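Possible glutathione S-transferase (Rhodopseudomonas palustris, PDB 3M8N) probably conjugates glutathione to electrophilic substrates, the activity generally assigned to glutathione S-transferases. Local coordinates at residues M97-H102 against Y137-V142; E144-L147 against Y152-A155. One frame throughout, in Å; residues are numbered along the deposited sequence.

Both contacts lie in the all-helical C-terminal part of the glutathione S-transferase fold and share helix 129-146. Contact 1 joins the middle of this helix to the long helix 87-117 by a small, buried, largely apolar meeting of one phenylalanine with an alanine and a valine. In contact 2, about 12 Å away between centres, the end of the same helix meets the loop that leads to helix 160-169. That contact is local in sequence, only partly buried and farther from the middle of the chain, and it mixes leucine packing with a histidine ring and backbone carbonyls. W96 touches side chains of both.

Contact 1. Residues M97-H102 against Y137-V142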
loop_
_atom_site.group_PDB
_atom_site.type_symbol
_atom_site.label_atom_id
_atom_site.label_comp_id
_atom_site.label_asym_id
_atom_site.label_seq_id
_atom_site.Cartn_x
_atom_site.Cartn_y
_atom_site.Cartn_z
HETATM N N MSE A 97 -6.526 -0.552 -1.717
HETATM C CA MSE A 97 -5.628 -0.064 -0.666
HETATM C C MSE A 97 -4.188 0.189 -1.094
HETATM O O MSE A 97 -3.548 1.095 -0.570
HETATM C CB MSE A 97 -5.602 -1.056 0.483
HETATM C CG MSE A 97 -6.934 -1.364 0.957
HETATM SE SE MSE A 97 -7.043 -2.529 2.529
HETATM C CE MSE A 97 -6.482 -1.272 3.666
ATOM N N PHE A 98 -3.657 -0.638 -1.989
ATOM C CA PHE A 98 -2.371 -0.340 -2.582
ATOM C C PHE A 98 -2.437 0.912 -3.429
ATOM O O PHE A 98 -1.530 1.706 -3.366
ATOM C CB PHE A 98 -1.792 -1.530 -3.336
ATOM C CG PHE A 98 -1.182 -2.563 -2.418
ATOM C CD1 PHE A 98 -0.110 -2.234 -1.619
ATOM C CD2 PHE A 98 -1.737 -3.836 -2.290
ATOM C CE1 PHE A 98 0.482 -3.180 -0.748
ATOM C CE2 PHE A 98 -1.202 -4.763 -1.380
ATOM C CZ PHE A 98 -0.058 -4.418 -0.635
ATOM N N PHE A 99 -3.546 1.113 -4.141
ATOM C CA PHE A 99 -3.799 2.338 -4.873
ATOM C C PHE A 99 -3.832 3.488 -3.961
ATOM O O PHE A 99 -3.222 4.462 -4.270
ATOM C CB PHE A 99 -5.092 2.239 -5.645
ATOM C CG PHE A 99 -5.582 3.549 -6.252
ATOM C CD1 PHE A 99 -5.210 3.932 -7.518
ATOM C CD2 PHE A 99 -6.507 4.341 -5.580
ATOM C CE1 PHE A 99 -5.722 5.118 -8.062
ATOM C CE2 PHE A 99 -6.995 5.502 -6.147
ATOM C CZ PHE A 99 -6.604 5.880 -7.356
ATOM N N GLU A 100 -4.505 3.398 -2.834
ATOM C CA GLU A 100 -4.499 4.504 -1.870
ATOM C C GLU A 100 -3.097 4.810 -1.423
ATOM O O GLU A 100 -2.743 5.938 -1.307
ATOM C CB GLU A 100 -5.390 4.199 -0.665
ATOM C CG GLU A 100 -5.586 5.320 0.346
ATOM C CD GLU A 100 -4.550 5.394 1.502
ATOM O OE1 GLU A 100 -3.633 4.579 1.620
ATOM O OE2 GLU A 100 -4.598 6.316 2.326
ATOM N N GLN A 101 -2.275 3.807 -1.204
ATOM C CA GLN A 101 -0.870 3.991 -0.740
ATOM C C GLN A 101 0.082 4.780 -1.679
ATOM O O GLN A 101 0.809 5.611 -1.206
ATOM C CB GLN A 101 -0.249 2.619 -0.337
ATOM C CG GLN A 101 0.684 2.568 0.913
ATOM C CD GLN A 101 0.271 3.466 2.034
ATOM O OE1 GLN A 101 1.014 4.358 2.403
ATOM N NE2 GLN A 101 -0.951 3.292 2.552
ATOM N N HIS A 102 0.064 4.523 -2.987
ATOM C CA HIS A 102 0.892 5.291 -3.937
ATOM C C HIS A 102 0.234 6.504 -4.618
ATOM O O HIS A 102 0.933 7.365 -5.041
ATOM C CB HIS A 102 1.519 4.389 -5.001
ATOM C CG HIS A 102 0.549 3.904 -6.024
ATOM N ND1 HIS A 102 0.301 4.588 -7.188
ATOM C CD2 HIS A 102 -0.202 2.784 -6.077
ATOM C CE1 HIS A 102 -0.606 3.934 -7.892
ATOM N NE2 HIS A 102 -0.937 2.839 -7.235
ATOM N N TYR A 137 -5.832 14.776 -8.344
ATOM C CA TYR A 137 -7.008 14.861 -9.164
ATOM C C TYR A 137 -7.045 13.701 -10.122
ATOM O O TYR A 137 -8.107 13.225 -10.463
ATOM C CB TYR A 137 -7.025 16.174 -9.952
ATOM C CG TYR A 137 -7.612 17.368 -9.221
ATOM C CD1 TYR A 137 -8.912 17.345 -8.747
ATOM C CD2 TYR A 137 -6.857 18.510 -9.015
ATOM C CE1 TYR A 137 -9.454 18.440 -8.068
ATOM C CE2 TYR A 137 -7.385 19.632 -8.343
ATOM C CZ TYR A 137 -8.686 19.589 -7.879
ATOM O OH TYR A 137 -9.211 20.662 -7.202
ATOM N N ALA A 138 -5.891 13.243 -10.579
ATOM C CA ALA A 138 -5.882 12.080 -11.414
ATOM C C ALA A 138 -6.377 10.855 -10.631
ATOM O O ALA A 138 -7.033 10.003 -11.191
ATOM C CB ALA A 138 -4.521 11.853 -11.948
ATOM N N ALA A 139 -6.059 10.780 -9.333
ATOM C CA ALA A 139 -6.519 9.690 -8.444
ATOM C C ALA A 139 -8.044 9.760 -8.213
ATOM O O ALA A 139 -8.769 8.764 -8.406
ATOM C CB ALA A 139 -5.752 9.691 -7.115
ATOM N N LEU A 140 -8.531 10.939 -7.823
ATOM C CA LEU A 140 -9.948 11.181 -7.659
ATOM C C LEU A 140 -10.730 10.855 -8.886
ATOM O O LEU A 140 -11.857 10.447 -8.811
ATOM C CB LEU A 140 -10.174 12.579 -7.300
ATOM C CG LEU A 140 -9.684 12.939 -5.944
ATOM C CD1 LEU A 140 -9.538 14.420 -5.899
ATOM C CD2 LEU A 140 -10.673 12.495 -4.934
ATOM N N GLN A 141 -10.097 10.953 -10.027
ATOM C CA GLN A 141 -10.744 10.625 -11.277
ATOM C C GLN A 141 -10.821 9.164 -11.504
ATOM O O GLN A 141 -11.805 8.687 -12.046
ATOM C CB GLN A 141 -9.988 11.260 -12.464
ATOM C CG GLN A 141 -10.814 11.430 -13.694
ATOM C CD GLN A 141 -11.953 12.392 -13.429
ATOM O OE1 GLN A 141 -11.707 13.541 -13.029
ATOM N NE2 GLN A 141 -13.212 11.911 -13.591
ATOM N N VAL A 142 -9.763 8.447 -11.133
ATOM C CA VAL A 142 -9.793 6.996 -11.157
ATOM C C VAL A 142 -10.929 6.564 -10.229
ATOM O O VAL A 142 -11.669 5.652 -10.535
ATOM C CB VAL A 142 -8.434 6.341 -10.707
ATOM C CG1 VAL A 142 -8.560 4.828 -10.662
ATOM C CG2 VAL A 142 -7.315 6.704 -11.648
#
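The ring of F99 reaches across from helix 87-117 and meets helix 129-146 between A139 and V142, one turn apart on the facing side. Almost all of the contact is made by the far end of this ring. Its CG lies anti to the backbone N (chi1 170°), which carries the phenyl group straight out from its own helix, and CZ goes farthest. V142 approaches from the opposite direction, with its CB 3.8 Å from F99 CZ. Its CG1 branch, turned back beside its own carbonyl carbon, lies alongside the same rim, 3.9 Å from F99 CE1. The approach of V142 CB to the ring is oblique, and CG2 is the branch that stays farther off.

A139 is small enough to let the ring come down onto the helix backbone. F99 CZ is 3.9 Å from A139 CB and 3.8 Å from A139 O, and this oxygen lies at the ring edge, in its plane. At that separation the carbonyl is a loose neighbour of the ring's rim. The alpha carbons of F99 and A139 are 8.6 Å apart.

The two helices run in roughly opposite senses here and form the antiparallel pair that opens the C-terminal helical domain of glutathione S-transferases. Farther along helix 87-117, A103 and L104 also pack against A139, while W96 touches V142 and meets the F99 ring edge to face. Another face of helix 87-117 lies at the dimer interface: F98 stacks on F98 of the second subunit, and H102 NE2 is hydrogen-bonded to E68 OE2 of that subunit. The imidazole of H102 also has F99 O over one face, 3.9 Å above its plane and displaced toward the rim.

Contact 2. Residues E144-L147 against Y152-A155; sequences ENHL and YFAA
Apolar packing joins L147 to F153 where the chain leaves helix 129-146 and turns back on itself. The two side chains cross at about a right angle. L147 CD1 touches F153 CZ at 3.6 Å, and CG of the same leucine is 3.8 Å from that carbon. The second methyl, CD2, lies over one face of the phenyl ring, near its rim. With CG of F153 anti to its carbonyl carbon (chi1 -77°), the ring is directed back toward the helix end, although the CB bond itself does not aim there.

Aromatic contact comes from H146. Its ring and that of F153 are nearly parallel, at 14°, but so far displaced that they scarcely overlap; the centroids are 5.4 Å apart, and H146 ND1 lies 3.5 Å from F153 CD1. F153 also meets W188 edge to face, and W96 touches both rings.

The residues from 152 to 155 belong to the connection into helix 160-169, where the sequence from T159 to D162 matches the S/T-x-x-D capping box of glutathione S-transferases. D162 OD1 accepts a hydrogen bond from F153 N, tying the loop to that helix start. An alanine in place of F153 would probably open a gap between L147, H146 and W188, leaving the imidazole freer to turn.

The imidazole also meets backbone carbonyls of the loop: H146 CE1 comes to 3.2 Å from F153 O, obliquely to the ring, with Y152 O farther from the same carbon at 3.9 Å.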
loop_
_atom_site.group_PDB
_atom_site.type_symbol
_atom_site.label_atom_id
_atom_site.label_comp_id
_atom_site.label_asym_id
_atom_site.label_seq_id
_atom_site.Cartn_x
_atom_site.Cartn_y
_atom_site.Cartn_z
ATOM N N GLU A 144 -13.698 8.427 -9.234
ATOM C CA GLU A 144 -14.930 8.839 -9.894
ATOM C C GLU A 144 -15.319 7.844 -10.952
ATOM O O GLU A 144 -16.443 7.361 -10.971
ATOM C CB GLU A 144 -14.717 10.174 -10.581
ATOM C CG GLU A 144 -15.976 10.757 -11.119
ATOM C CD GLU A 144 -16.885 11.206 -10.022
ATOM O OE1 GLU A 144 -16.454 11.214 -8.873
ATOM O OE2 GLU A 144 -18.040 11.576 -10.285
ATOM N N ASN A 145 -14.402 7.545 -11.848
ATOM C CA ASN A 145 -14.766 6.672 -12.934
ATOM C C ASN A 145 -15.292 5.300 -12.480
ATOM O O ASN A 145 -16.202 4.711 -13.107
ATOM C CB ASN A 145 -13.665 6.672 -14.018
ATOM C CG ASN A 145 -13.445 5.291 -14.688
ATOM O OD1 ASN A 145 -12.792 4.377 -14.095
ATOM N ND2 ASN A 145 -13.917 5.145 -15.946
ATOM N N HIS A 146 -14.746 4.816 -11.360
ATOM C CA HIS A 146 -15.084 3.505 -10.813
ATOM C C HIS A 146 -16.411 3.520 -10.096
ATOM O O HIS A 146 -17.186 2.589 -10.172
ATOM C CB HIS A 146 -13.969 3.052 -9.847
ATOM C CG HIS A 146 -14.161 1.672 -9.349
ATOM N ND1 HIS A 146 -14.571 1.395 -8.065
ATOM C CD2 HIS A 146 -14.061 0.488 -9.983
ATOM C CE1 HIS A 146 -14.717 0.097 -7.925
ATOM N NE2 HIS A 146 -14.419 -0.477 -9.074
ATOM N N LEU A 147 -16.650 4.616 -9.399
ATOM C CA LEU A 147 -17.804 4.809 -8.614
ATOM C C LEU A 147 -19.006 5.123 -9.484
ATOM O O LEU A 147 -20.107 5.319 -8.972
ATOM C CB LEU A 147 -17.564 5.944 -7.623
ATOM C CG LEU A 147 -16.689 5.534 -6.438
ATOM C CD1 LEU A 147 -16.261 6.757 -5.642
ATOM C CD2 LEU A 147 -17.395 4.517 -5.537
ATOM N N TYR A 152 -19.394 0.824 -3.969
ATOM C CA TYR A 152 -18.224 0.605 -3.102
ATOM C C TYR A 152 -17.067 0.124 -3.905
ATOM O O TYR A 152 -17.254 -0.443 -4.993
ATOM C CB TYR A 152 -18.534 -0.440 -2.032
ATOM C CG TYR A 152 -19.633 -0.046 -1.075
ATOM C CD1 TYR A 152 -19.371 0.777 0.006
ATOM C CD2 TYR A 152 -20.956 -0.484 -1.290
ATOM C CE1 TYR A 152 -20.383 1.139 0.861
ATOM C CE2 TYR A 152 -21.976 -0.131 -0.444
ATOM C CZ TYR A 152 -21.694 0.672 0.625
ATOM O OH TYR A 152 -22.725 0.999 1.497
ATOM N N PHE A 153 -15.868 0.298 -3.356
ATOM C CA PHE A 153 -14.682 -0.015 -4.153
ATOM C C PHE A 153 -14.469 -1.486 -4.444
ATOM O O PHE A 153 -14.039 -1.827 -5.521
ATOM C CB PHE A 153 -13.419 0.682 -3.628
ATOM C CG PHE A 153 -13.364 2.121 -3.989
ATOM C CD1 PHE A 153 -12.858 2.519 -5.217
ATOM C CD2 PHE A 153 -13.877 3.069 -3.155
ATOM C CE1 PHE A 153 -12.866 3.834 -5.582
ATOM C CE2 PHE A 153 -13.879 4.345 -3.509
ATOM C CZ PHE A 153 -13.380 4.744 -4.717
ATOM N N ALA A 154 -14.797 -2.379 -3.526
ATOM C CA ALA A 154 -14.574 -3.804 -3.797
ATOM C C ALA A 154 -15.771 -4.614 -3.379
ATOM O O ALA A 154 -16.377 -4.279 -2.359
ATOM C CB ALA A 154 -13.291 -4.297 -3.016
ATOM N N ALA A 155 -16.085 -5.689 -4.130
ATOM C CA ALA A 155 -17.005 -6.736 -3.665
ATOM C C ALA A 155 -18.480 -6.298 -3.453
ATOM O O ALA A 155 -19.262 -6.972 -2.758
ATOM C CB ALA A 155 -16.473 -7.339 -2.355
#